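Local coordinates for protein cytochrome C2 (Rhodobacter sphaeroides, PDB 1CXC) that carries electrons through a covalently bound heme c, acting as the electron donor to oxidized bacteriochlorophyll in bacterial photophosphorylation, at the heme c site. Coordinates in Å, arbitrary orientation; residue numbers count along the deposited sequence, not the author numbering.

The heme c site. Residues 14-15, 18-19, 36-38, 40, 43, 46, 48-49, 57-58, 61, 71, 76, 79-80, 99-100, 102, 104, 113. With HEC (heme c), chain B.
The heme c of this class I cytochrome lies almost wholly buried in a crevice lined by the CXXCH segment, helices 59-66, 73-81 and 107-120, and the loop carrying Met100. Cys15 SG and Cys18 SG form thioethers to HEC CAB and CAC, and Cys18 CB lies over the face of the pyrrole ring containing NC. The proximal ligand His19 sets NE2 2.0 Å from HEC FE; its ND1 donates a nearly straight hydrogen bond, in the imidazole plane, to a lone pair of the Pro38 carbonyl O (2.7 Å), which fixes the ring's rotation and may make NE2 a stronger electron donor to the iron. Met100, CG anti to the backbone N (chi1 178°), brings SD to the opposite face at 2.4 Å from HEC FE, with His19 NE2-FE-SD at 178°. Tyr79 approaches this same face edge-on, its ring steeply tilted against the HEC pyrrole containing NA. Each oxygen of one propionate accepts from more than one donor: HEC O1A from Tyr57 OH (2.6 Å) and, in a salt bridge within the guanidinium plane, Arg46 NH1; HEC O2A from Gly49 N and Trp71 NE1 (3.1 Å). The Trp71 indole also spreads a face over methyl CMA and sets CH2 over one face of the Tyr79 ring, toward its rim. A leucine here would remove the indole N-H and would probably leave O2A less firmly held and Tyr79 less well supported. The second propionate takes backbone N-H groups, Gly58 N to HEC O2D (2.9 Å) and Lys99 N to HEC O1D (2.9 Å), while water 1 links O1D to Met61 N.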
loop_
_atom_site.group_PDB
_atom_site.type_symbol
_atom_site.label_atom_id
_atom_site.label_comp_id
_atom_site.label_asym_id
_atom_site.label_seq_id
_atom_site.Cartn_x
_atom_site.Cartn_y
_atom_site.Cartn_z
ATOM N N GLN A 14 0.472 12.344 2.735
ATOM C CA GLN A 14 1.807 11.911 3.134
ATOM C C GLN A 14 2.389 10.875 2.188
ATOM O O GLN A 14 3.602 10.672 2.136
ATOM C CB GLN A 14 1.822 11.277 4.512
ATOM C CG GLN A 14 0.555 11.419 5.334
ATOM C CD GLN A 14 0.801 11.122 6.808
ATOM O OE1 GLN A 14 1.940 11.111 7.279
ATOM N NE2 GLN A 14 -0.255 10.878 7.578
ATOM N N CYS A 15 1.531 10.010 1.678
ATOM C CA CYS A 15 1.947 8.956 0.774
ATOM C C CYS A 15 2.289 9.448 -0.623
ATOM O O CYS A 15 3.030 8.783 -1.334
ATOM C CB CYS A 15 0.809 7.944 0.622
ATOM S SG CYS A 15 -0.039 7.487 2.148
ATOM N N CYS A 18 5.661 9.415 -2.683
ATOM C CA CYS A 18 6.182 8.237 -3.388
ATOM C C CYS A 18 5.145 7.471 -4.196
ATOM O O CYS A 18 5.484 6.745 -5.115
ATOM C CB CYS A 18 6.757 7.247 -2.362
ATOM S SG CYS A 18 8.153 7.901 -1.436
ATOM N N HIS A 19 3.878 7.614 -3.870
ATOM C CA HIS A 19 2.836 6.881 -4.565
ATOM C C HIS A 19 1.893 7.775 -5.358
ATOM O O HIS A 19 1.483 8.834 -4.889
ATOM C CB HIS A 19 1.990 6.107 -3.555
ATOM C CG HIS A 19 2.744 4.926 -2.940
ATOM N ND1 HIS A 19 2.863 3.696 -3.594
ATOM C CD2 HIS A 19 3.273 4.850 -1.667
ATOM C CE1 HIS A 19 3.473 2.904 -2.685
ATOM N NE2 HIS A 19 3.716 3.518 -1.567
ATOM N N THR A 36 8.328 6.501 -6.937
ATOM C CA THR A 36 9.165 5.704 -6.064
ATOM C C THR A 36 8.491 4.388 -5.699
ATOM O O THR A 36 9.166 3.378 -5.529
ATOM C CB THR A 36 9.489 6.559 -4.836
ATOM O OG1 THR A 36 10.340 7.570 -5.357
ATOM C CG2 THR A 36 10.229 5.820 -3.731
ATOM N N GLY A 37 7.235 4.458 -5.283
ATOM C CA GLY A 37 6.486 3.265 -4.938
ATOM C C GLY A 37 5.468 2.968 -6.040
ATOM O O GLY A 37 5.290 3.752 -6.977
ATOM N N PRO A 38 4.775 1.819 -5.994
ATOM C CA PRO A 38 3.847 1.416 -7.056
ATOM C C PRO A 38 2.562 2.223 -7.084
ATOM O O PRO A 38 2.137 2.808 -6.088
ATOM C CB PRO A 38 3.521 -0.023 -6.710
ATOM C CG PRO A 38 3.972 -0.248 -5.288
ATOM C CD PRO A 38 5.117 0.722 -5.092
ATOM N N LEU A 40 -1.099 2.720 -6.510
ATOM C CA LEU A 40 -1.993 2.075 -5.564
ATOM C C LEU A 40 -3.398 1.826 -6.096
ATOM O O LEU A 40 -4.252 1.296 -5.387
ATOM C CB LEU A 40 -1.984 2.889 -4.257
ATOM C CG LEU A 40 -1.222 2.357 -3.021
ATOM C CD1 LEU A 40 -0.153 1.338 -3.343
ATOM C CD2 LEU A 40 -0.702 3.464 -2.148
ATOM N N VAL A 43 -5.095 -1.675 -5.518
ATOM C CA VAL A 43 -4.399 -2.439 -4.479
ATOM C C VAL A 43 -5.349 -3.356 -3.746
ATOM O O VAL A 43 -4.857 -4.168 -2.982
ATOM C CB VAL A 43 -3.789 -1.702 -3.266
ATOM C CG1 VAL A 43 -2.287 -1.893 -3.166
ATOM C CG2 VAL A 43 -4.319 -0.304 -3.114
ATOM N N ARG A 46 -5.171 -7.011 -4.044
ATOM C CA ARG A 46 -4.106 -7.357 -4.953
ATOM C C ARG A 46 -3.001 -8.142 -4.254
ATOM O O ARG A 46 -2.596 -7.855 -3.120
ATOM C CB ARG A 46 -3.541 -6.049 -5.523
ATOM C CG ARG A 46 -2.542 -6.131 -6.678
ATOM C CD ARG A 46 -1.527 -4.981 -6.542
ATOM N NE ARG A 46 -1.960 -3.804 -7.234
ATOM C CZ ARG A 46 -1.590 -2.562 -6.893
ATOM N NH1 ARG A 46 -0.407 -2.255 -6.362
ATOM N NH2 ARG A 46 -2.132 -1.639 -7.638
ATOM N N ALA A 48 0.515 -9.031 -3.151
ATOM C CA ALA A 48 1.645 -8.167 -2.899
ATOM C C ALA A 48 2.795 -8.392 -3.861
ATOM O O ALA A 48 3.049 -9.519 -4.285
ATOM C CB ALA A 48 2.129 -8.421 -1.476
ATOM N N GLY A 49 3.447 -7.317 -4.337
ATOM C CA GLY A 49 4.590 -7.488 -5.221
ATOM C C GLY A 49 4.198 -7.884 -6.621
ATOM O O GLY A 49 5.051 -8.311 -7.377
ATOM N N TYR A 57 10.219 -3.625 -6.774
ATOM C CA TYR A 57 9.911 -4.350 -5.543
ATOM C C TYR A 57 11.137 -5.020 -4.937
ATOM O O TYR A 57 12.043 -5.469 -5.649
ATOM C CB TYR A 57 8.873 -5.443 -5.775
ATOM C CG TYR A 57 7.476 -4.930 -6.014
ATOM C CD1 TYR A 57 6.761 -4.305 -5.001
ATOM C CD2 TYR A 57 6.905 -5.153 -7.248
ATOM C CE1 TYR A 57 5.454 -3.918 -5.260
ATOM C CE2 TYR A 57 5.610 -4.772 -7.505
ATOM C CZ TYR A 57 4.895 -4.170 -6.502
ATOM O OH TYR A 57 3.575 -3.916 -6.727
ATOM N N GLY A 58 11.179 -5.111 -3.611
ATOM C CA GLY A 58 12.274 -5.777 -2.952
ATOM C C GLY A 58 11.980 -7.275 -2.907
ATOM O O GLY A 58 10.848 -7.728 -3.115
ATOM N N MET A 61 9.074 -8.330 -0.360
ATOM C CA MET A 61 7.702 -8.112 -0.792
ATOM C C MET A 61 7.307 -9.146 -1.825
ATOM O O MET A 61 6.156 -9.556 -1.910
ATOM C CB MET A 61 7.583 -6.700 -1.378
ATOM C CG MET A 61 6.172 -6.358 -1.824
ATOM S SD MET A 61 5.059 -6.110 -0.437
ATOM C CE MET A 61 5.427 -4.422 -0.053
ATOM N N TRP A 71 -3.644 -7.762 -0.326
ATOM C CA TRP A 71 -3.939 -6.701 0.625
ATOM C C TRP A 71 -5.352 -6.566 1.149
ATOM O O TRP A 71 -6.322 -6.584 0.372
ATOM C CB TRP A 71 -3.490 -5.363 0.022
ATOM C CG TRP A 71 -1.977 -5.297 -0.140
ATOM C CD1 TRP A 71 -1.410 -5.343 -1.385
ATOM C CD2 TRP A 71 -1.056 -5.268 0.875
ATOM N NE1 TRP A 71 -0.120 -5.345 -1.142
ATOM C CE2 TRP A 71 0.137 -5.288 0.168
ATOM C CE3 TRP A 71 -1.065 -5.272 2.269
ATOM C CZ2 TRP A 71 1.346 -5.289 0.817
ATOM C CZ3 TRP A 71 0.152 -5.282 2.932
ATOM C CH2 TRP A 71 1.341 -5.281 2.207
ATOM N N PHE A 76 -2.837 -4.471 5.719
ATOM C CA PHE A 76 -2.458 -3.138 5.288
ATOM C C PHE A 76 -2.180 -2.283 6.509
ATOM O O PHE A 76 -1.145 -1.636 6.560
ATOM C CB PHE A 76 -3.622 -2.534 4.498
ATOM C CG PHE A 76 -3.449 -1.054 4.117
ATOM C CD1 PHE A 76 -2.777 -0.717 2.954
ATOM C CD2 PHE A 76 -3.962 -0.046 4.962
ATOM C CE1 PHE A 76 -2.613 0.636 2.637
ATOM C CE2 PHE A 76 -3.792 1.290 4.637
ATOM C CZ PHE A 76 -3.119 1.618 3.474
ATOM N N TYR A 79 1.204 -3.342 7.986
ATOM C CA TYR A 79 2.308 -3.041 7.104
ATOM C C TYR A 79 2.706 -1.582 7.073
ATOM O O TYR A 79 3.879 -1.275 7.215
ATOM C CB TYR A 79 1.967 -3.511 5.706
ATOM C CG TYR A 79 2.961 -3.033 4.666
ATOM C CD1 TYR A 79 4.207 -3.604 4.600
ATOM C CD2 TYR A 79 2.596 -2.016 3.798
ATOM C CE1 TYR A 79 5.108 -3.150 3.669
ATOM C CE2 TYR A 79 3.492 -1.571 2.857
ATOM C CZ TYR A 79 4.742 -2.134 2.802
ATOM O OH TYR A 79 5.655 -1.683 1.862
ATOM N N VAL A 80 1.764 -0.658 6.828
ATOM C CA VAL A 80 2.123 0.763 6.762
ATOM C C VAL A 80 2.726 1.277 8.057
ATOM O O VAL A 80 3.414 2.291 8.032
ATOM C CB VAL A 80 0.927 1.657 6.363
ATOM C CG1 VAL A 80 0.388 1.230 5.010
ATOM C CG2 VAL A 80 -0.169 1.658 7.425
ATOM N N LYS A 99 11.565 -2.037 1.005
ATOM C CA LYS A 99 12.176 -0.867 0.388
ATOM C C LYS A 99 11.456 0.411 0.815
ATOM O O LYS A 99 11.839 1.488 0.388
ATOM C CB LYS A 99 12.081 -0.964 -1.127
ATOM C CG LYS A 99 12.792 -2.165 -1.722
ATOM C CD LYS A 99 14.179 -1.753 -2.152
ATOM C CE LYS A 99 14.199 -1.548 -3.656
ATOM N NZ LYS A 99 13.380 -0.412 -4.048
ATOM N N MET A 100 10.230 0.291 1.346
ATOM C CA MET A 100 9.454 1.449 1.769
ATOM C C MET A 100 10.004 1.949 3.068
ATOM O O MET A 100 9.788 1.332 4.102
ATOM C CB MET A 100 7.985 1.062 1.946
ATOM C CG MET A 100 7.030 2.145 2.445
ATOM S SD MET A 100 5.275 1.770 2.125
ATOM C CE MET A 100 4.575 2.482 3.563
ATOM N N PHE A 102 9.009 4.644 4.781
ATOM C CA PHE A 102 8.115 5.533 5.502
ATOM C C PHE A 102 7.264 4.741 6.475
ATOM O O PHE A 102 7.022 3.578 6.215
ATOM C CB PHE A 102 7.175 6.250 4.529
ATOM C CG PHE A 102 6.069 7.078 5.190
ATOM C CD1 PHE A 102 6.306 8.399 5.532
ATOM C CD2 PHE A 102 4.820 6.534 5.431
ATOM C CE1 PHE A 102 5.304 9.173 6.098
ATOM C CE2 PHE A 102 3.829 7.304 6.002
ATOM C CZ PHE A 102 4.063 8.625 6.327
ATOM N N LEU A 104 3.911 5.013 9.016
ATOM C CA LEU A 104 2.767 5.816 9.415
ATOM C C LEU A 104 2.633 5.653 10.911
ATOM O O LEU A 104 2.337 4.558 11.367
ATOM C CB LEU A 104 1.517 5.286 8.729
ATOM C CG LEU A 104 0.264 6.140 8.784
ATOM C CD1 LEU A 104 0.537 7.476 8.122
ATOM C CD2 LEU A 104 -0.898 5.442 8.095
ATOM N N ILE A 113 -7.147 5.755 5.744
ATOM C CA ILE A 113 -6.597 5.633 4.416
ATOM C C ILE A 113 -7.105 4.354 3.752
ATOM O O ILE A 113 -7.510 4.381 2.592
ATOM C CB ILE A 113 -5.062 5.645 4.492
ATOM C CG1 ILE A 113 -4.529 7.042 4.814
ATOM C CG2 ILE A 113 -4.483 5.138 3.176
ATOM C CD1 ILE A 113 -3.013 7.066 5.040
HETATM FE FE HEC B . 4.428 2.751 0.156
HETATM C CHA HEC B . 4.876 -0.273 -1.293
HETATM C CHB HEC B . 1.213 1.931 0.928
HETATM C CHC HEC B . 4.049 5.746 1.780
HETATM C CHD HEC B . 7.542 3.732 -0.872
HETATM N NA HEC B . 3.289 1.155 -0.087
HETATM C C1A HEC B . 3.646 -0.033 -0.706
HETATM C C2A HEC B . 2.551 -0.986 -0.665
HETATM C C3A HEC B . 1.527 -0.383 -0.017
HETATM C C4A HEC B . 1.985 0.957 0.307
HETATM C CMA HEC B . 0.214 -1.044 0.379
HETATM C CAA HEC B . 2.506 -2.367 -1.304
HETATM C CBA HEC B . 1.766 -2.310 -2.631
HETATM C CGA HEC B . 1.949 -3.511 -3.546
HETATM O O1A HEC B . 2.073 -3.311 -4.737
HETATM O O2A HEC B . 2.160 -4.606 -3.037
HETATM N NB HEC B . 2.969 3.629 1.149
HETATM C C1B HEC B . 1.666 3.179 1.304
HETATM C C2B HEC B . 0.852 4.162 1.999
HETATM C C3B HEC B . 1.659 5.221 2.322
HETATM C C4B HEC B . 2.967 4.882 1.774
HETATM C CMB HEC B . -0.642 4.017 2.313
HETATM C CAB HEC B . 1.299 6.361 3.096
HETATM C CBB HEC B . 0.899 6.261 4.508
HETATM N NC HEC B . 5.568 4.357 0.431
HETATM C C1C HEC B . 5.251 5.506 1.149
HETATM C C2C HEC B . 6.304 6.496 1.033
HETATM C C3C HEC B . 7.284 5.933 0.290
HETATM C C4C HEC B . 6.816 4.615 -0.092
HETATM C CMC HEC B . 6.213 7.952 1.466
HETATM C CAC HEC B . 8.490 6.517 -0.084
HETATM C CBC HEC B . 9.443 7.046 0.881
HETATM N ND HEC B . 5.872 1.925 -0.869
HETATM C C1D HEC B . 7.106 2.465 -1.225
HETATM C C2D HEC B . 7.920 1.495 -1.927
HETATM C C3D HEC B . 7.205 0.350 -1.986
HETATM C C4D HEC B . 5.927 0.629 -1.358
HETATM C CMD HEC B . 9.335 1.705 -2.462
HETATM C CAD HEC B . 7.751 -1.024 -2.344
HETATM C CBD HEC B . 8.011 -1.858 -1.091
HETATM C CGD HEC B . 9.024 -2.998 -1.277
HETATM O O1D HEC B . 9.471 -3.544 -0.279
HETATM O O2D HEC B . 9.089 -3.551 -2.362
HETATM O O HOH W 1 10.749 -5.904 -0.143
#